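Local atomic coordinates of KLLA0E08119p (PDB entry 3VA7), a protein that probably makes urea-1-carboxylate from urea, bicarbonate and ATP with the help of biotin, being the urea carboxylase part of a longer bifunctional enzyme. Residues Y369-V374 with Y409-A414; G382-V387 with T437-C442. All blocks are in the same frame, centred on the assembly; numbering follows the deposited sequence.

Contact 1: Y369-V374 with Y409-A414; sequences YAENPV and YDPTLA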
ATOM      1  N   TYR A 369      21.349   3.569   1.208  1.00 37.50           N
ATOM      2  CA  TYR A 369      20.738   4.673   0.445  1.00 38.46           C
ATOM      3  C   TYR A 369      19.423   4.269  -0.242  1.00 39.13           C
ATOM      4  O   TYR A 369      19.297   3.143  -0.759  1.00 39.17           O
ATOM      5  CB  TYR A 369      21.702   5.158  -0.649  1.00 38.75           C
ATOM      6  CG  TYR A 369      22.888   5.971  -0.155  1.00 40.71           C
ATOM      7  CD1 TYR A 369      22.731   7.326   0.134  1.00 43.53           C
ATOM      8  CD2 TYR A 369      24.161   5.410  -0.025  1.00 39.42           C
ATOM      9  CE1 TYR A 369      23.786   8.105   0.588  1.00 43.21           C
ATOM     10  CE2 TYR A 369      25.228   6.175   0.421  1.00 41.03           C
ATOM     11  CZ  TYR A 369      25.029   7.541   0.723  1.00 43.39           C
ATOM     12  OH  TYR A 369      26.028   8.375   1.194  1.00 44.41           O
ATOM     13  N   ALA A 370      18.452   5.189  -0.282  1.00 39.70           N
ATOM     14  CA  ALA A 370      17.272   5.054  -1.136  1.00 39.36           C
ATOM     15  C   ALA A 370      17.691   5.387  -2.559  1.00 40.77           C
ATOM     16  O   ALA A 370      17.541   6.522  -3.036  1.00 40.85           O
ATOM     17  CB  ALA A 370      16.202   5.977  -0.686  1.00 38.71           C
ATOM     18  N   GLU A 371      18.240   4.393  -3.237  1.00 42.36           N
ATOM     19  CA  GLU A 371      18.783   4.559  -4.589  1.00 44.45           C
ATOM     20  C   GLU A 371      18.605   3.274  -5.375  1.00 45.73           C
ATOM     21  O   GLU A 371      18.539   2.166  -4.779  1.00 45.82           O
ATOM     22  CB  GLU A 371      20.291   4.722  -4.527  1.00 44.36           C
ATOM     23  CG  GLU A 371      20.830   6.079  -4.578  1.00 44.70           C
ATOM     24  CD  GLU A 371      22.296   6.046  -4.187  1.00 45.98           C
ATOM     25  OE1 GLU A 371      22.804   4.898  -4.023  1.00 42.28           O
ATOM     26  OE2 GLU A 371      22.908   7.150  -4.028  1.00 45.25           O
ATOM     27  N   ASN A 372      18.641   3.407  -6.704  1.00 46.51           N
ATOM     28  CA  ASN A 372      18.606   2.240  -7.577  1.00 47.02           C
ATOM     29  C   ASN A 372      19.953   1.869  -8.241  1.00 47.79           C
ATOM     30  O   ASN A 372      20.366   2.481  -9.227  1.00 48.29           O
ATOM     31  CB  ASN A 372      17.489   2.423  -8.609  1.00 46.59           C
ATOM     32  CG  ASN A 372      17.222   1.167  -9.362  1.00 46.35           C
ATOM     33  OD1 ASN A 372      17.892   0.174  -9.153  1.00 44.29           O
ATOM     34  ND2 ASN A 372      16.241   1.189 -10.234  1.00 48.65           N
ATOM     35  N   PRO A 373      20.660   0.864  -7.712  1.00 48.83           N
ATOM     36  CA  PRO A 373      21.925   0.487  -8.381  1.00 49.77           C
ATOM     37  C   PRO A 373      21.817   0.035  -9.851  1.00 51.32           C
ATOM     38  O   PRO A 373      22.780   0.193 -10.622  1.00 51.28           O
ATOM     39  CB  PRO A 373      22.435  -0.640  -7.507  1.00 49.12           C
ATOM     40  CG  PRO A 373      21.984  -0.229  -6.158  1.00 48.75           C
ATOM     41  CD  PRO A 373      20.584   0.281  -6.364  1.00 48.74           C
ATOM     42  N   VAL A 374      20.648  -0.482 -10.239  1.00 52.83           N
ATOM     43  CA  VAL A 374      20.401  -0.991 -11.601  1.00 54.04           C
ATOM     44  C   VAL A 374      20.144   0.136 -12.611  1.00 55.27           C
ATOM     45  O   VAL A 374      20.483   0.007 -13.801  1.00 55.58           O
ATOM     46  CB  VAL A 374      19.229  -2.003 -11.619  1.00 53.92           C
ATOM     47  CG1 VAL A 374      18.841  -2.383 -13.035  1.00 54.00           C
ATOM     48  CG2 VAL A 374      19.568  -3.249 -10.790  1.00 53.56           C
ATOM     49  N   TYR A 409      16.788  15.897  -0.394  1.00 59.48           N
ATOM     50  CA  TYR A 409      18.033  16.286   0.255  1.00 59.09           C
ATOM     51  C   TYR A 409      19.244  15.430  -0.047  1.00 58.46           C
ATOM     52  O   TYR A 409      20.326  15.958  -0.354  1.00 59.37           O
ATOM     53  CB  TYR A 409      17.807  16.474   1.762  1.00 59.17           C
ATOM     54  CG  TYR A 409      16.662  17.439   2.027  1.00 58.49           C
ATOM     55  CD1 TYR A 409      16.838  18.825   1.884  1.00 56.82           C
ATOM     56  CD2 TYR A 409      15.379  16.949   2.365  1.00 58.29           C
ATOM     57  CE1 TYR A 409      15.763  19.710   2.098  1.00 59.11           C
ATOM     58  CE2 TYR A 409      14.298  17.807   2.585  1.00 57.20           C
ATOM     59  CZ  TYR A 409      14.491  19.182   2.455  1.00 58.80           C
ATOM     60  OH  TYR A 409      13.422  20.013   2.680  1.00 56.80           O
ATOM     61  N   ASP A 410      19.059  14.123   0.021  1.00 56.81           N
ATOM     62  CA  ASP A 410      20.169  13.187   0.160  1.00 55.72           C
ATOM     63  C   ASP A 410      19.483  11.916   0.533  1.00 53.28           C
ATOM     64  O   ASP A 410      18.692  11.900   1.453  1.00 53.72           O
ATOM     65  CB  ASP A 410      21.109  13.583   1.305  1.00 56.49           C
ATOM     66  CG  ASP A 410      22.031  12.445   1.732  1.00 59.84           C
ATOM     67  OD1 ASP A 410      23.101  12.223   1.102  1.00 62.81           O
ATOM     68  OD2 ASP A 410      21.683  11.766   2.721  1.00 64.36           O
ATOM     69  N   PRO A 411      19.801  10.830  -0.165  1.00 50.85           N
ATOM     70  CA  PRO A 411      18.976   9.644   0.021  1.00 48.19           C
ATOM     71  C   PRO A 411      19.466   8.666   1.147  1.00 45.30           C
ATOM     72  O   PRO A 411      19.113   7.490   1.143  1.00 44.51           O
ATOM     73  CB  PRO A 411      19.000   9.008  -1.385  1.00 48.47           C
ATOM     74  CG  PRO A 411      20.294   9.529  -2.040  1.00 49.79           C
ATOM     75  CD  PRO A 411      20.873  10.623  -1.161  1.00 50.30           C
ATOM     76  N   THR A 412      20.234   9.145   2.115  1.00 41.68           N
ATOM     77  CA  THR A 412      20.622   8.267   3.205  1.00 39.27           C
ATOM     78  C   THR A 412      19.440   7.708   4.035  1.00 38.16           C
ATOM     79  O   THR A 412      18.554   8.443   4.495  1.00 38.26           O
ATOM     80  CB  THR A 412      21.629   8.964   4.127  1.00 39.31           C
ATOM     81  OG1 THR A 412      22.841   9.208   3.392  1.00 36.83           O
ATOM     82  CG2 THR A 412      21.909   8.094   5.353  1.00 37.00           C
ATOM     83  N   LEU A 413      19.432   6.402   4.223  1.00 36.02           N
ATOM     84  CA  LEU A 413      18.397   5.782   5.011  1.00 34.55           C
ATOM     85  C   LEU A 413      18.924   5.450   6.397  1.00 33.15           C
ATOM     86  O   LEU A 413      18.279   5.711   7.419  1.00 32.78           O
ATOM     87  CB  LEU A 413      17.855   4.521   4.302  1.00 34.74           C
ATOM     88  CG  LEU A 413      16.943   4.802   3.086  1.00 37.44           C
ATOM     89  CD1 LEU A 413      16.504   3.580   2.260  1.00 35.99           C
ATOM     90  CD2 LEU A 413      15.718   5.653   3.500  1.00 37.26           C
ATOM     91  N   ALA A 414      20.120   4.895   6.419  1.00 32.05           N
ATOM     92  CA  ALA A 414      20.608   4.222   7.581  1.00 31.40           C
ATOM     93  C   ALA A 414      22.077   3.957   7.408  1.00 30.46           C
ATOM     94  O   ALA A 414      22.574   3.909   6.323  1.00 29.98           O
ATOM     95  CB  ALA A 414      19.820   2.914   7.820  1.00 30.45           C
TER
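The carbonyl oxygen of Pro411 is gripped from two sources on the other strand: the amide N of Ala370 donates to Pro411 O at 2.8 Å, nearly straight at 165°, and the CA-H of Tyr369 also points at it. This is where strands 362-372 and 412-420 begin to pair, antiparallel, in the part of the large sheet that belongs to the biotin carboxylase C-terminal domain, with Tyr369 and Thr412 as a non-hydrogen-bonded pair. Just beyond, Leu413 and Ala414 both face Leu368 in a classic beta bulge. The Tyr369 ring brings its edge to the turn, its CD1 3.9 Å from Pro411 CG and its CE1 beside Thr412 OG1, while its OH goes to Arg367. An alanine in place of Tyr369 is likely to open a gap beside the Pro411 ring and leave Arg367 without its phenol partner. Ala370 CB packs 3.8 Å from Leu413 CD1. Asp410 makes an Asx turn: with Thr412 OG1 beside its own backbone N (chi1 -65°), both groups reach one oxygen, the hydroxyl on the syn lone pair of Asp410 OD2 and the amide N from above the carboxylate plane, 3.1 Å from that OD2.

Contact 2: G382-V387 with T437-C442; sequences GQLTSV and TAVYGC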
ATOM      1  N   GLY A 382       9.677   7.594  -1.777  1.00 42.30           N
ATOM      2  CA  GLY A 382       8.472   6.848  -1.404  1.00 39.07           C
ATOM      3  C   GLY A 382       8.260   6.495   0.072  1.00 37.12           C
ATOM      4  O   GLY A 382       9.118   6.725   0.889  1.00 37.22           O
ATOM      5  N   GLN A 383       7.110   5.908   0.406  1.00 35.50           N
ATOM      6  CA  GLN A 383       6.822   5.489   1.780  1.00 33.80           C
ATOM      7  C   GLN A 383       7.384   4.125   2.138  1.00 33.57           C
ATOM      8  O   GLN A 383       7.124   3.135   1.435  1.00 34.18           O
ATOM      9  CB  GLN A 383       5.333   5.490   2.083  1.00 32.83           C
ATOM     10  CG  GLN A 383       5.128   5.430   3.534  1.00 30.91           C
ATOM     11  CD  GLN A 383       3.695   5.534   3.954  1.00 28.94           C
ATOM     12  OE1 GLN A 383       3.405   6.089   5.022  1.00 26.30           O
ATOM     13  NE2 GLN A 383       2.791   4.975   3.166  1.00 24.43           N
ATOM     14  N   LEU A 384       8.144   4.076   3.231  1.00 32.31           N
ATOM     15  CA  LEU A 384       8.646   2.824   3.723  1.00 32.10           C
ATOM     16  C   LEU A 384       7.491   2.057   4.361  1.00 32.87           C
ATOM     17  O   LEU A 384       6.679   2.603   5.099  1.00 33.12           O
ATOM     18  CB  LEU A 384       9.818   3.001   4.693  1.00 30.66           C
ATOM     19  CG  LEU A 384      11.025   3.707   4.090  1.00 29.34           C
ATOM     20  CD1 LEU A 384      12.116   3.780   5.095  1.00 25.30           C
ATOM     21  CD2 LEU A 384      11.522   3.077   2.780  1.00 26.88           C
ATOM     22  N   THR A 385       7.461   0.768   4.081  1.00 33.29           N
ATOM     23  CA  THR A 385       6.291  -0.038   4.267  1.00 33.60           C
ATOM     24  C   THR A 385       6.568  -1.089   5.329  1.00 33.67           C
ATOM     25  O   THR A 385       5.656  -1.676   5.956  1.00 34.41           O
ATOM     26  CB  THR A 385       5.938  -0.643   2.872  1.00 34.20           C
ATOM     27  OG1 THR A 385       4.647  -0.163   2.459  1.00 33.31           O
ATOM     28  CG2 THR A 385       6.106  -2.174   2.786  1.00 32.93           C
ATOM     29  N   SER A 386       7.849  -1.326   5.520  1.00 32.41           N
ATOM     30  CA  SER A 386       8.294  -2.264   6.499  1.00 32.91           C
ATOM     31  C   SER A 386       9.787  -1.959   6.665  1.00 31.29           C
ATOM     32  O   SER A 386      10.530  -1.755   5.694  1.00 31.65           O
ATOM     33  CB  SER A 386       7.992  -3.709   6.035  1.00 33.75           C
ATOM     34  OG  SER A 386       9.014  -4.610   6.471  1.00 39.06           O
ATOM     35  N   VAL A 387      10.225  -1.882   7.899  1.00 29.71           N
ATOM     36  CA  VAL A 387      11.600  -1.483   8.159  1.00 28.14           C
ATOM     37  C   VAL A 387      12.116  -2.368   9.281  1.00 27.96           C
ATOM     38  O   VAL A 387      11.664  -2.281  10.398  1.00 26.70           O
ATOM     39  CB  VAL A 387      11.702   0.041   8.544  1.00 28.20           C
ATOM     40  CG1 VAL A 387      13.107   0.391   8.892  1.00 25.40           C
ATOM     41  CG2 VAL A 387      11.173   0.974   7.402  1.00 24.82           C
ATOM     42  N   THR A 437      18.801  -6.971   7.282  1.00 42.42           N
ATOM     43  CA  THR A 437      18.253  -5.645   7.041  1.00 42.43           C
ATOM     44  C   THR A 437      17.152  -5.750   5.998  1.00 42.29           C
ATOM     45  O   THR A 437      17.413  -6.006   4.790  1.00 42.92           O
ATOM     46  CB  THR A 437      19.358  -4.663   6.543  1.00 42.73           C
ATOM     47  OG1 THR A 437      20.211  -4.286   7.640  1.00 43.83           O
ATOM     48  CG2 THR A 437      18.747  -3.385   5.909  1.00 42.70           C
ATOM     49  N   ALA A 438      15.928  -5.547   6.456  1.00 41.06           N
ATOM     50  CA  ALA A 438      14.782  -5.552   5.566  1.00 40.32           C
ATOM     51  C   ALA A 438      14.074  -4.185   5.537  1.00 39.70           C
ATOM     52  O   ALA A 438      13.377  -3.807   6.500  1.00 39.78           O
ATOM     53  CB  ALA A 438      13.825  -6.652   5.956  1.00 39.89           C
ATOM     54  N   VAL A 439      14.270  -3.462   4.435  1.00 38.31           N
ATOM     55  CA  VAL A 439      13.647  -2.164   4.197  1.00 37.80           C
ATOM     56  C   VAL A 439      12.896  -2.115   2.839  1.00 38.37           C
ATOM     57  O   VAL A 439      13.489  -2.320   1.775  1.00 37.33           O
ATOM     58  CB  VAL A 439      14.697  -1.065   4.268  1.00 37.52           C
ATOM     59  CG1 VAL A 439      14.117   0.271   3.740  1.00 37.93           C
ATOM     60  CG2 VAL A 439      15.247  -0.949   5.697  1.00 35.90           C
ATOM     61  N   TYR A 440      11.591  -1.833   2.880  1.00 39.25           N
ATOM     62  CA  TYR A 440      10.750  -1.979   1.698  1.00 40.18           C
ATOM     63  C   TYR A 440       9.829  -0.767   1.532  1.00 40.44           C
ATOM     64  O   TYR A 440       9.401  -0.186   2.523  1.00 40.29           O
ATOM     65  CB  TYR A 440       9.910  -3.258   1.780  1.00 40.54           C
ATOM     66  CG  TYR A 440      10.625  -4.584   2.065  1.00 44.34           C
ATOM     67  CD1 TYR A 440      11.387  -5.245   1.075  1.00 49.14           C
ATOM     68  CD2 TYR A 440      10.462  -5.224   3.299  1.00 47.41           C
ATOM     69  CE1 TYR A 440      12.020  -6.490   1.340  1.00 51.38           C
ATOM     70  CE2 TYR A 440      11.062  -6.458   3.573  1.00 49.06           C
ATOM     71  CZ  TYR A 440      11.844  -7.080   2.601  1.00 52.62           C
ATOM     72  OH  TYR A 440      12.430  -8.296   2.913  1.00 55.24           O
ATOM     73  N   GLY A 441       9.540  -0.384   0.286  1.00 40.73           N
ATOM     74  CA  GLY A 441       8.774   0.838   0.011  1.00 41.62           C
ATOM     75  C   GLY A 441       9.483   1.834  -0.902  1.00 42.58           C
ATOM     76  O   GLY A 441       8.839   2.662  -1.583  1.00 42.36           O
ATOM     77  N   CYS A 442      10.815   1.758  -0.875  1.00 43.03           N
ATOM     78  CA  CYS A 442      11.725   2.460  -1.748  1.00 44.26           C
ATOM     79  C   CYS A 442      12.670   1.424  -2.288  1.00 43.26           C
ATOM     80  O   CYS A 442      12.911   0.420  -1.646  1.00 43.47           O
ATOM     81  CB  CYS A 442      12.599   3.405  -0.932  1.00 44.83           C
ATOM     82  SG  CYS A 442      11.694   4.813  -0.339  1.00 56.16           S
TER
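Leu384 meets Tyr440, Val439 and Cys442 of the other segment, chiefly through the end of its side chain, and its branches show how the two segments pack. Its CB passes 3.9 Å from Tyr440 O. CG lies beside the backbone N (chi1 -60°), which places the fork where one methyl can meet Cys442 and Val439. At the tip Leu384 CD2 does most of the work, meeting Cys442 SG at 3.6 Å and Val439 CG1 at 3.9 Å. The other methyl turns back to its own segment, Leu384 CD1 lying 3.8 Å from Val387 CG2. On this same apolar face Val387 and Val439 run alongside each other, Val387 CG1 4.1 Å from Val439 CG2, as the non-hydrogen-bonded pair of a short antiparallel ladder.

The backbone explains the irregular start of that ladder. Thr385 and Ser386 both stand opposite Tyr440, a classic beta bulge, so Thr385 N donates to Tyr440 O (2.7 Å) while Tyr440 N donates to Ser386 O (3.0 Å). Gly441 follows with backbone angles that call for glycine, and a side chain there would run into Gln383 O and Leu384 CA. On the other face the edge of the Tyr440 ring approaches the serine, with Tyr440 CD2 3.5 Å from Ser386 OG.

Strands 386-388 and 438-440 form a two-stranded sheet in the biotin carboxylase C-terminal domain. Strand 438-440 leaves helix 423-435, with Thr437 OG1 bonded back to Ala433 O, and leads on toward helix 446-454. Val405 of strand 404-405 is touched by both Leu384 and Cys442, while Tyr440 touches Pro599 and Gln383 touches Leu1057, both from the carboxyltransferase part of the chain.

Overall arrangement
Both contacts belong to the biotin carboxylase C-terminal domain, and their centres lie about 12 Å apart. Contact 1 is the more buried, joining strands 362-372 and 412-420 of the large sheet. Contact 2 lies nearer the surface and pairs strands 386-388 and 438-440 of a small separate sheet, yet its first segment starts on strand 378-383, the sheet neighbour of strand 362-372. The segments alternate along the chain, so the two pairings cross in sequence without touching. Val405 is shared, touched from contact 1 by Ala370 and Leu413. Their chemistry differs: contact 1 adds a carboxylate oxygen that accepts two hydrogen bonds and a tyrosine ring edge against a proline, while contact 2 relies on backbone bonds, glycines and aliphatic and thiol side chains.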